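Local coordinates for MHC class I-like protein MILL2 (Mus musculus, PDB 6A97) that binds heparan sulfate proteoglycans on the surface of fibroblasts and belongs to the MHC class I family, at residues L117-L122 with A184-Y189; F143-L148 with F177-C182. One frame throughout, in Å; residues are numbered along the deposited sequence.

Contact 1: residues L117-L122 with A184-Y189; sequences LGCELL and AHLQRY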
loop_
_atom_site.group_PDB
_atom_site.type_symbol
_atom_site.label_atom_id
_atom_site.label_comp_id
_atom_site.label_asym_id
_atom_site.label_seq_id
_atom_site.Cartn_x
_atom_site.Cartn_y
_atom_site.Cartn_z
ATOM N N LEU A 117 -13.863 -13.509 -19.691
ATOM C CA LEU A 117 -13.754 -14.946 -19.522
ATOM C C LEU A 117 -12.302 -15.355 -19.516
ATOM O O LEU A 117 -11.431 -14.584 -19.921
ATOM C CB LEU A 117 -14.534 -15.655 -20.631
ATOM C CG LEU A 117 -14.070 -15.504 -22.087
ATOM C CD1 LEU A 117 -13.232 -16.704 -22.552
ATOM C CD2 LEU A 117 -15.238 -15.217 -23.022
ATOM N N GLY A 118 -12.033 -16.561 -19.036
ATOM C CA GLY A 118 -10.674 -17.059 -19.025
ATOM C C GLY A 118 -10.431 -18.102 -17.959
ATOM O O GLY A 118 -11.358 -18.761 -17.499
ATOM N N CYS A 119 -9.172 -18.250 -17.567
ATOM C CA CYS A 119 -8.799 -19.291 -16.627
ATOM C C CYS A 119 -7.648 -18.830 -15.759
ATOM O O CYS A 119 -6.889 -17.930 -16.130
ATOM C CB CYS A 119 -8.419 -20.575 -17.362
ATOM S SG CYS A 119 -6.963 -20.395 -18.438
ATOM N N GLU A 120 -7.525 -19.459 -14.599
ATOM C CA GLU A 120 -6.511 -19.098 -13.627
ATOM C C GLU A 120 -5.707 -20.331 -13.234
ATOM O O GLU A 120 -6.262 -21.320 -12.761
ATOM C CB GLU A 120 -7.164 -18.458 -12.401
ATOM C CG GLU A 120 -6.196 -17.932 -11.359
ATOM C CD GLU A 120 -6.905 -17.149 -10.269
ATOM O OE1 GLU A 120 -6.290 -16.224 -9.700
ATOM O OE2 GLU A 120 -8.084 -17.457 -9.987
ATOM N N LEU A 121 -4.400 -20.273 -13.456
ATOM C CA LEU A 121 -3.514 -21.359 -13.064
ATOM C C LEU A 121 -3.146 -21.217 -11.592
ATOM O O LEU A 121 -2.553 -20.219 -11.188
ATOM C CB LEU A 121 -2.257 -21.369 -13.934
ATOM C CG LEU A 121 -1.206 -22.437 -13.632
ATOM C CD1 LEU A 121 -1.724 -23.828 -13.980
ATOM C CD2 LEU A 121 0.084 -22.136 -14.378
ATOM N N LEU A 122 -3.517 -22.207 -10.787
ATOM C CA LEU A 122 -3.181 -22.187 -9.369
ATOM C C LEU A 122 -1.802 -22.801 -9.156
ATOM O O LEU A 122 -1.361 -23.638 -9.944
ATOM C CB LEU A 122 -4.237 -22.930 -8.551
ATOM C CG LEU A 122 -5.672 -22.405 -8.647
ATOM C CD1 LEU A 122 -6.586 -23.177 -7.712
ATOM C CD2 LEU A 122 -5.722 -20.918 -8.338
ATOM N N ALA A 184 -4.454 -24.362 -22.102
ATOM C CA ALA A 184 -3.392 -24.667 -23.058
ATOM C C ALA A 184 -2.829 -23.379 -23.665
ATOM O O ALA A 184 -1.617 -23.238 -23.827
ATOM C CB ALA A 184 -3.903 -25.596 -24.146
ATOM N N HIS A 185 -3.715 -22.440 -23.986
ATOM C CA HIS A 185 -3.299 -21.129 -24.478
ATOM C C HIS A 185 -2.422 -20.404 -23.459
ATOM O O HIS A 185 -1.344 -19.905 -23.797
ATOM C CB HIS A 185 -4.521 -20.271 -24.818
ATOM C CG HIS A 185 -5.242 -20.712 -26.055
ATOM N ND1 HIS A 185 -4.689 -21.580 -26.971
ATOM C CD2 HIS A 185 -6.473 -20.401 -26.526
ATOM C CE1 HIS A 185 -5.548 -21.787 -27.953
ATOM N NE2 HIS A 185 -6.638 -21.083 -27.709
ATOM N N LEU A 186 -2.890 -20.353 -22.215
ATOM C CA LEU A 186 -2.155 -19.693 -21.140
ATOM C C LEU A 186 -0.752 -20.267 -21.003
ATOM O O LEU A 186 0.217 -19.527 -20.843
ATOM C CB LEU A 186 -2.907 -19.823 -19.811
ATOM C CG LEU A 186 -2.180 -19.303 -18.566
ATOM C CD1 LEU A 186 -1.680 -17.867 -18.757
ATOM C CD2 LEU A 186 -3.088 -19.396 -17.334
ATOM N N GLN A 187 -0.652 -21.589 -21.080
ATOM C CA GLN A 187 0.636 -22.260 -20.969
ATOM C C GLN A 187 1.559 -21.852 -22.111
ATOM O O GLN A 187 2.743 -21.589 -21.902
ATOM C CB GLN A 187 0.452 -23.779 -20.957
ATOM C CG GLN A 187 1.570 -24.513 -20.245
ATOM C CD GLN A 187 1.800 -23.983 -18.843
ATOM O OE1 GLN A 187 0.926 -24.075 -17.980
ATOM N NE2 GLN A 187 2.978 -23.417 -18.610
ATOM N N ARG A 188 1.007 -21.798 -23.317
ATOM C CA ARG A 188 1.782 -21.411 -24.484
ATOM C C ARG A 188 2.213 -19.947 -24.371
ATOM O O ARG A 188 3.349 -19.606 -24.694
ATOM C CB ARG A 188 0.976 -21.654 -25.761
ATOM C CG ARG A 188 1.814 -21.725 -27.027
ATOM C CD ARG A 188 0.950 -22.002 -28.253
ATOM N NE ARG A 188 -0.063 -20.970 -28.457
ATOM C CZ ARG A 188 -1.364 -21.144 -28.242
ATOM N NH1 ARG A 188 -1.817 -22.318 -27.822
ATOM N NH2 ARG A 188 -2.214 -20.147 -28.454
ATOM N N TYR A 189 1.313 -19.089 -23.888
ATOM C CA TYR A 189 1.631 -17.675 -23.682
ATOM C C TYR A 189 2.734 -17.476 -22.644
ATOM O O TYR A 189 3.638 -16.663 -22.838
ATOM C CB TYR A 189 0.397 -16.886 -23.237
ATOM C CG TYR A 189 -0.702 -16.742 -24.266
ATOM C CD1 TYR A 189 -0.476 -17.010 -25.610
ATOM C CD2 TYR A 189 -1.965 -16.312 -23.888
ATOM C CE1 TYR A 189 -1.492 -16.868 -26.548
ATOM C CE2 TYR A 189 -2.981 -16.163 -24.811
ATOM C CZ TYR A 189 -2.743 -16.440 -26.141
ATOM O OH TYR A 189 -3.770 -16.287 -27.049
#
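C119 and L121 on strand 117-121 both meet L186 of helix 184-189. This is the helix-on-sheet packing of the MHC class I platform, in which two long helices lie over an antiparallel sheet. The strand segment and the helix segment approach to 9.4 Å between axes and cross at -64°. The nearest CA atoms, those of C119 and L186, are 8.0 Å apart.

The apolar part of the contact centres on one methyl group. L186 CD2 reaches down to the strand, 4.0 Å from L121 CB and 4.2 Å from C119 SG. It therefore spans two residues on the same face of the strand. L186 puts CG anti to its backbone N (chi1 174°), and this carries the isopropyl end toward the sheet. V48 of strand 42-48, beyond the intervening strand 23-31, also touches L186. C119 SG is disulfide-bonded to C182, one turn before L186 on the same helix. Covalent and apolar links thus tie the helix to this strand side by side.

No hydrogen bond joins the two segments. Polar bonds run within the helix or to other parts of the platform. R188 NH1 donates to H185 ND1 at 3.1 Å, with the acceptor nearly in the guanidinium plane. R188 NE also forms a salt bridge with E82 of the facing helix 75-96.

Beside this packing, the Q187 chain bends at chi2 (53°). Its amide oxygen OE1 ends 4.2 Å from L121 CD2.

Contact 2: residues F143-L148 with F177-C182; sequences FDQKTL and FLDDIC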
loop_
_atom_site.group_PDB
_atom_site.type_symbol
_atom_site.label_atom_id
_atom_site.label_comp_id
_atom_site.label_asym_id
_atom_site.label_seq_id
_atom_site.Cartn_x
_atom_site.Cartn_y
_atom_site.Cartn_z
ATOM N N PHE A 143 -21.445 -18.009 -15.741
ATOM C CA PHE A 143 -21.413 -19.458 -15.882
ATOM C C PHE A 143 -20.982 -20.110 -14.572
ATOM O O PHE A 143 -19.909 -19.823 -14.043
ATOM C CB PHE A 143 -20.484 -19.882 -17.023
ATOM C CG PHE A 143 -20.533 -21.353 -17.318
ATOM C CD1 PHE A 143 -21.609 -21.899 -17.999
ATOM C CD2 PHE A 143 -19.510 -22.192 -16.906
ATOM C CE1 PHE A 143 -21.666 -23.253 -18.265
ATOM C CE2 PHE A 143 -19.558 -23.550 -17.173
ATOM C CZ PHE A 143 -20.637 -24.080 -17.852
ATOM N N ASP A 144 -21.834 -20.986 -14.050
ATOM C CA ASP A 144 -21.560 -21.649 -12.779
ATOM C C ASP A 144 -20.679 -22.875 -12.998
ATOM O O ASP A 144 -21.131 -23.885 -13.535
ATOM C CB ASP A 144 -22.869 -22.041 -12.089
ATOM C CG ASP A 144 -22.667 -22.461 -10.643
ATOM O OD1 ASP A 144 -23.306 -21.852 -9.757
ATOM O OD2 ASP A 144 -21.877 -23.397 -10.388
ATOM N N GLN A 145 -19.422 -22.774 -12.575
ATOM C CA GLN A 145 -18.437 -23.833 -12.781
ATOM C C GLN A 145 -18.864 -25.157 -12.154
ATOM O O GLN A 145 -18.676 -26.223 -12.744
ATOM C CB GLN A 145 -17.081 -23.406 -12.213
ATOM C CG GLN A 145 -16.547 -22.118 -12.812
ATOM C CD GLN A 145 -16.287 -22.243 -14.302
ATOM O OE1 GLN A 145 -16.609 -21.340 -15.076
ATOM N NE2 GLN A 145 -15.698 -23.365 -14.711
ATOM N N LYS A 146 -19.434 -25.086 -10.955
ATOM C CA LYS A 146 -19.891 -26.281 -10.252
ATOM C C LYS A 146 -21.112 -26.896 -10.929
ATOM O O LYS A 146 -21.177 -28.106 -11.145
ATOM C CB LYS A 146 -20.217 -25.952 -8.790
ATOM C CG LYS A 146 -19.041 -25.406 -7.996
ATOM C CD LYS A 146 -17.980 -26.476 -7.787
ATOM C CE LYS A 146 -16.827 -25.959 -6.947
ATOM N NZ LYS A 146 -16.031 -24.940 -7.691
ATOM N N THR A 147 -22.072 -26.044 -11.271
ATOM C CA THR A 147 -23.365 -26.482 -11.783
ATOM C C THR A 147 -23.327 -26.788 -13.287
ATOM O O THR A 147 -24.080 -27.634 -13.774
ATOM C CB THR A 147 -24.442 -25.409 -11.475
ATOM O OG1 THR A 147 -24.733 -25.423 -10.072
ATOM C CG2 THR A 147 -25.729 -25.670 -12.229
ATOM N N LEU A 148 -22.423 -26.115 -14.001
ATOM C CA LEU A 148 -22.319 -26.192 -15.465
ATOM C C LEU A 148 -23.570 -25.642 -16.143
ATOM O O LEU A 148 -24.020 -26.163 -17.162
ATOM C CB LEU A 148 -22.055 -27.626 -15.939
ATOM C CG LEU A 148 -20.778 -28.300 -15.437
ATOM C CD1 LEU A 148 -20.590 -29.644 -16.123
ATOM C CD2 LEU A 148 -19.568 -27.403 -15.662
ATOM N N PHE A 177 -13.744 -25.213 -23.560
ATOM C CA PHE A 177 -12.937 -24.012 -23.742
ATOM C C PHE A 177 -12.266 -23.568 -22.441
ATOM O O PHE A 177 -11.076 -23.261 -22.429
ATOM C CB PHE A 177 -13.776 -22.866 -24.305
ATOM C CG PHE A 177 -12.962 -21.663 -24.687
ATOM C CD1 PHE A 177 -12.361 -21.586 -25.932
ATOM C CD2 PHE A 177 -12.780 -20.619 -23.794
ATOM C CE1 PHE A 177 -11.599 -20.485 -26.283
ATOM C CE2 PHE A 177 -12.020 -19.517 -24.140
ATOM C CZ PHE A 177 -11.431 -19.449 -25.388
ATOM N N LEU A 178 -13.022 -23.542 -21.347
ATOM C CA LEU A 178 -12.472 -23.065 -20.080
ATOM C C LEU A 178 -11.545 -24.071 -19.404
ATOM O O LEU A 178 -10.586 -23.679 -18.741
ATOM C CB LEU A 178 -13.595 -22.687 -19.111
ATOM C CG LEU A 178 -14.469 -21.490 -19.485
ATOM C CD1 LEU A 178 -15.474 -21.220 -18.380
ATOM C CD2 LEU A 178 -13.609 -20.258 -19.746
ATOM N N ASP A 179 -11.831 -25.360 -19.563
ATOM C CA ASP A 179 -11.063 -26.394 -18.870
ATOM C C ASP A 179 -9.891 -26.930 -19.689
ATOM O O ASP A 179 -8.903 -27.396 -19.124
ATOM C CB ASP A 179 -11.970 -27.563 -18.473
ATOM C CG ASP A 179 -13.080 -27.148 -17.526
ATOM O OD1 ASP A 179 -13.271 -25.929 -17.327
ATOM O OD2 ASP A 179 -13.766 -28.043 -16.987
ATOM N N ASP A 180 -10.000 -26.878 -21.013
ATOM C CA ASP A 180 -8.973 -27.472 -21.867
ATOM C C ASP A 180 -8.249 -26.459 -22.755
ATOM O O ASP A 180 -7.017 -26.414 -22.773
ATOM C CB ASP A 180 -9.582 -28.567 -22.744
ATOM C CG ASP A 180 -10.286 -29.639 -21.934
ATOM O OD1 ASP A 180 -9.924 -29.828 -20.752
ATOM O OD2 ASP A 180 -11.195 -30.298 -22.480
ATOM N N ILE A 181 -9.010 -25.655 -23.492
ATOM C CA ILE A 181 -8.424 -24.771 -24.498
ATOM C C ILE A 181 -7.723 -23.562 -23.876
ATOM O O ILE A 181 -6.540 -23.331 -24.139
ATOM C CB ILE A 181 -9.481 -24.278 -25.518
ATOM C CG1 ILE A 181 -9.855 -25.395 -26.498
ATOM C CG2 ILE A 181 -8.940 -23.116 -26.324
ATOM C CD1 ILE A 181 -10.779 -26.452 -25.939
ATOM N N CYS A 182 -8.442 -22.794 -23.061
ATOM C CA CYS A 182 -7.849 -21.640 -22.378
ATOM C C CYS A 182 -6.586 -21.987 -21.575
ATOM O O CYS A 182 -5.588 -21.278 -21.691
ATOM C CB CYS A 182 -8.883 -20.956 -21.461
ATOM S SG CYS A 182 -8.153 -20.030 -20.079
#
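In Q145, CG lies beside the backbone N and anti to the carbonyl carbon (chi1 -58°), and a second bend at chi2 (-63°) brings the amide toward helix 177-182. In L178, CD1 is anti to CA (chi2 -177°), and this methyl meets the amide. The two side chains cross at about a right angle. Q145 OE1 lies 3.5 Å from L178 CD1, the closest approach between the segments.

F143 is the second partner of the same methyl. Its ring atom CD2 is 4.4 Å from L178 CD1, which comes to the ring obliquely. Q145 OE1 lies at the edge of the F143 ring, in its plane. One methyl therefore sits against both the ring and the amide. W150 packs edge-to-face with F143, and V174 of the same long helix also touches the ring.

The contact joins strand 138-144 and the turn that follows F143 and D144 to a helix of the class I platform. The turn has its own brace. D144 OD2 accepts from T147 N at 2.8 Å in an Asx motif, and the donor lies above the carboxylate plane. The backbone bond from L148 N to D144 O closes the same turn. Across from it, the helix has a wider pi-type turn at 177-181, closed by C182 N to F177 O at 2.7 Å.

D179 is exposed, with OD1 4.4 Å from Q145 NE2. No hydrogen bond links the two segments. Their association is thus mainly van der Waals contact around a methyl, with only a long amide-to-carboxylate approach beside it.

Overall arrangement
Both contacts join helix 171-193 to the eight-stranded sheet of the class I platform. Contact 2 uses strand 138-144, and contact 1 uses strand 113-121, two strands further in. Their centres are about 12 Å apart. The disulfide connects them directly, with C119 SG of contact 1 bonded to C182 SG of contact 2 at 2.1 Å. Packing continues beside it. L117 CD1 lies 3.5 Å from F177 CE2, and G118 O lies 3.5 Å from L178 CD2. L178 thus serves both places, with CD1 in contact 2 and CD2 toward strand 113-121. Both contacts lie within the predicted Alpha-2 region.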